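Local atomic coordinates of LPXTG cell wall surface protein (Streptococcus gordonii, PDB entry 7AVH), a protein that probably serves as a cell-wall-anchored surface adhesin, whose tandem SHIRT repeats, two of them present here, likely form a stalk that projects from the bacterium. Residues T89-S94 and D155-G160. Numbering follows the deposited sequence.
Sequences THEFVS and DAHFVG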
loop_
_atom_site.group_PDB
_atom_site.type_symbol
_atom_site.label_atom_id
_atom_site.label_comp_id
_atom_site.label_asym_id
_atom_site.label_seq_id
_atom_site.Cartn_x
_atom_site.Cartn_y
_atom_site.Cartn_z
ATOM N N THR A 89 -8.861 -13.840 -1.817
ATOM C CA THR A 89 -8.568 -15.255 -1.984
ATOM C C THR A 89 -9.762 -15.959 -2.647
ATOM O O THR A 89 -10.853 -15.402 -2.735
ATOM C CB THR A 89 -8.265 -15.812 -0.573
ATOM O OG1 THR A 89 -9.394 -15.601 0.274
ATOM C CG2 THR A 89 -7.063 -15.075 0.069
ATOM N N HIS A 90 -9.462 -17.208 -3.006
ATOM C CA HIS A 90 -10.432 -18.034 -3.764
ATOM C C HIS A 90 -10.504 -19.362 -3.098
ATOM O O HIS A 90 -9.563 -19.922 -2.560
ATOM C CB HIS A 90 -9.927 -18.159 -5.223
ATOM C CG HIS A 90 -9.697 -16.878 -5.949
ATOM N ND1 HIS A 90 -8.544 -16.110 -5.754
ATOM C CD2 HIS A 90 -10.422 -16.210 -6.856
ATOM C CE1 HIS A 90 -8.628 -15.062 -6.536
ATOM N NE2 HIS A 90 -9.774 -15.028 -7.212
ATOM N N GLU A 91 -11.667 -19.989 -3.383
ATOM C CA GLU A 91 -11.928 -21.381 -3.000
ATOM C C GLU A 91 -12.856 -22.004 -4.055
ATOM O O GLU A 91 -13.644 -21.284 -4.613
ATOM C CB GLU A 91 -12.625 -21.441 -1.655
ATOM C CG GLU A 91 -13.214 -22.706 -1.136
ATOM C CD GLU A 91 -13.931 -22.623 0.179
ATOM O OE1 GLU A 91 -14.126 -21.477 0.798
ATOM O OE2 GLU A 91 -14.261 -23.771 0.633
ATOM N N PHE A 92 -12.678 -23.280 -4.275
ATOM C CA PHE A 92 -13.633 -24.033 -5.136
ATOM C C PHE A 92 -14.376 -25.064 -4.312
ATOM O O PHE A 92 -13.860 -25.693 -3.408
ATOM C CB PHE A 92 -12.853 -24.769 -6.202
ATOM C CG PHE A 92 -12.221 -23.947 -7.283
ATOM C CD1 PHE A 92 -12.650 -22.683 -7.614
ATOM C CD2 PHE A 92 -11.240 -24.527 -8.074
ATOM C CE1 PHE A 92 -12.118 -21.981 -8.713
ATOM C CE2 PHE A 92 -10.702 -23.843 -9.169
ATOM C CZ PHE A 92 -11.146 -22.577 -9.514
ATOM N N VAL A 93 -15.628 -25.230 -4.740
ATOM C CA VAL A 93 -16.525 -26.256 -4.146
ATOM C C VAL A 93 -17.250 -26.970 -5.310
ATOM O O VAL A 93 -17.447 -26.395 -6.377
ATOM C CB VAL A 93 -17.571 -25.608 -3.204
ATOM C CG1 VAL A 93 -16.950 -24.993 -1.974
ATOM C CG2 VAL A 93 -18.506 -24.640 -3.890
ATOM N N SER A 94 -17.647 -28.179 -4.985
ATOM C CA SER A 94 -18.582 -28.933 -5.859
ATOM C C SER A 94 -20.030 -28.492 -5.621
ATOM O O SER A 94 -20.468 -28.428 -4.419
ATOM C CB SER A 94 -18.452 -30.394 -5.587
ATOM O OG SER A 94 -19.558 -31.067 -6.267
ATOM N N ASP A 155 -9.515 -8.876 4.458
ATOM C CA ASP A 155 -9.339 -9.660 3.232
ATOM C C ASP A 155 -10.727 -10.157 2.717
ATOM O O ASP A 155 -11.648 -10.361 3.540
ATOM C CB ASP A 155 -8.509 -10.892 3.579
ATOM C CG ASP A 155 -7.052 -10.594 3.977
ATOM O OD1 ASP A 155 -6.529 -9.531 3.531
ATOM O OD2 ASP A 155 -6.451 -11.469 4.713
ATOM N N ALA A 156 -10.829 -10.226 1.393
ATOM C CA ALA A 156 -12.014 -10.798 0.746
ATOM C C ALA A 156 -11.772 -12.240 0.360
ATOM O O ALA A 156 -10.619 -12.691 0.189
ATOM C CB ALA A 156 -12.369 -9.990 -0.486
ATOM N N HIS A 157 -12.900 -12.948 0.160
ATOM C CA HIS A 157 -12.844 -14.365 -0.191
ATOM C C HIS A 157 -14.001 -14.679 -1.153
ATOM O O HIS A 157 -15.117 -14.277 -0.872
ATOM C CB HIS A 157 -12.948 -15.225 1.080
ATOM C CG HIS A 157 -12.757 -16.685 0.845
ATOM N ND1 HIS A 157 -11.540 -17.201 0.478
ATOM C CD2 HIS A 157 -13.646 -17.757 0.956
ATOM C CE1 HIS A 157 -11.662 -18.552 0.365
ATOM N NE2 HIS A 157 -12.940 -18.883 0.698
ATOM N N PHE A 158 -13.639 -15.361 -2.227
ATOM C CA PHE A 158 -14.641 -15.713 -3.263
ATOM C C PHE A 158 -14.699 -17.235 -3.373
ATOM O O PHE A 158 -13.677 -17.901 -3.479
ATOM C CB PHE A 158 -14.177 -15.143 -4.599
ATOM C CG PHE A 158 -14.182 -13.633 -4.604
ATOM C CD1 PHE A 158 -15.354 -12.942 -4.759
ATOM C CD2 PHE A 158 -12.996 -12.908 -4.469
ATOM C CE1 PHE A 158 -15.398 -11.559 -4.847
ATOM C CE2 PHE A 158 -13.047 -11.528 -4.503
ATOM C CZ PHE A 158 -14.229 -10.869 -4.682
ATOM N N VAL A 159 -15.934 -17.720 -3.465
ATOM C CA VAL A 159 -16.222 -19.189 -3.526
ATOM C C VAL A 159 -16.758 -19.534 -4.925
ATOM O O VAL A 159 -17.797 -18.984 -5.300
ATOM C CB VAL A 159 -17.227 -19.636 -2.447
ATOM C CG1 VAL A 159 -17.473 -21.144 -2.562
ATOM C CG2 VAL A 159 -16.720 -19.238 -1.076
ATOM N N GLY A 160 -16.003 -20.357 -5.646
ATOM C CA GLY A 160 -16.385 -20.746 -7.023
ATOM C C GLY A 160 -16.927 -22.168 -7.065
ATOM O O GLY A 160 -16.341 -23.063 -6.486
#
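His157 reaches across to the neighbouring strand and uses both ring nitrogens there, ND1 toward Thr89 and NE2 toward Glu91. With CG anti to the backbone N (chi1 -174°), the ring turns its ND1-CE1-NE2 edge to the strand, between Thr89 and Glu91. Its NE2 gives a hydrogen bond to Glu91 OE1 at 2.9 Å. The bond is nearly straight (175° at the hydrogen), with the oxygen in the ring plane. OE1 is met on its anti side, and carboxylate and ring planes are turned 47° apart. Glu91 gets there through an extended chain. At the other end of this edge, Thr89 OG1 sits 2.7 Å from His157 ND1, near the ring plane.

Beneath these side-chain bonds the backbones pair as parallel strands, in register from Thr89 with His157 to Phe92 with Gly160, the CA atoms of paired residues 4.7 to 4.8 Å apart. Ala156 O accepts from Thr89 N, Thr89 O from Phe158 N, Phe158 O from Glu91 N, Glu91 O from Gly160 N (2.7 Å), and Gly160 O from Val93 N. On the same face as His157, Val159 CG1 meets Val93 CG2 at 3.9 Å and extends the contact with apolar packing.

On the opposite face lie His90, Phe92 and Phe158. His90 NE2 hydrogen-bonds Thr125 N, while Phe92 packs edge-to-face with Trp162. Gly160, paired with Phe92, has no side chain; a CB there would come tight against Phe92 CD1. Gly160 O takes a CA-H...O contact from Phe92 CA at 3.2 Å.

The pairing joins strand 72-94 to strand 156-166 within the second SHIRT domain of the chain. Glu91 OE1 also hydrogen-bonds a Tris molecule, probably carried over from crystallisation. The carboxylate facing NE2-H would probably stabilise positive charge on the His157 ring.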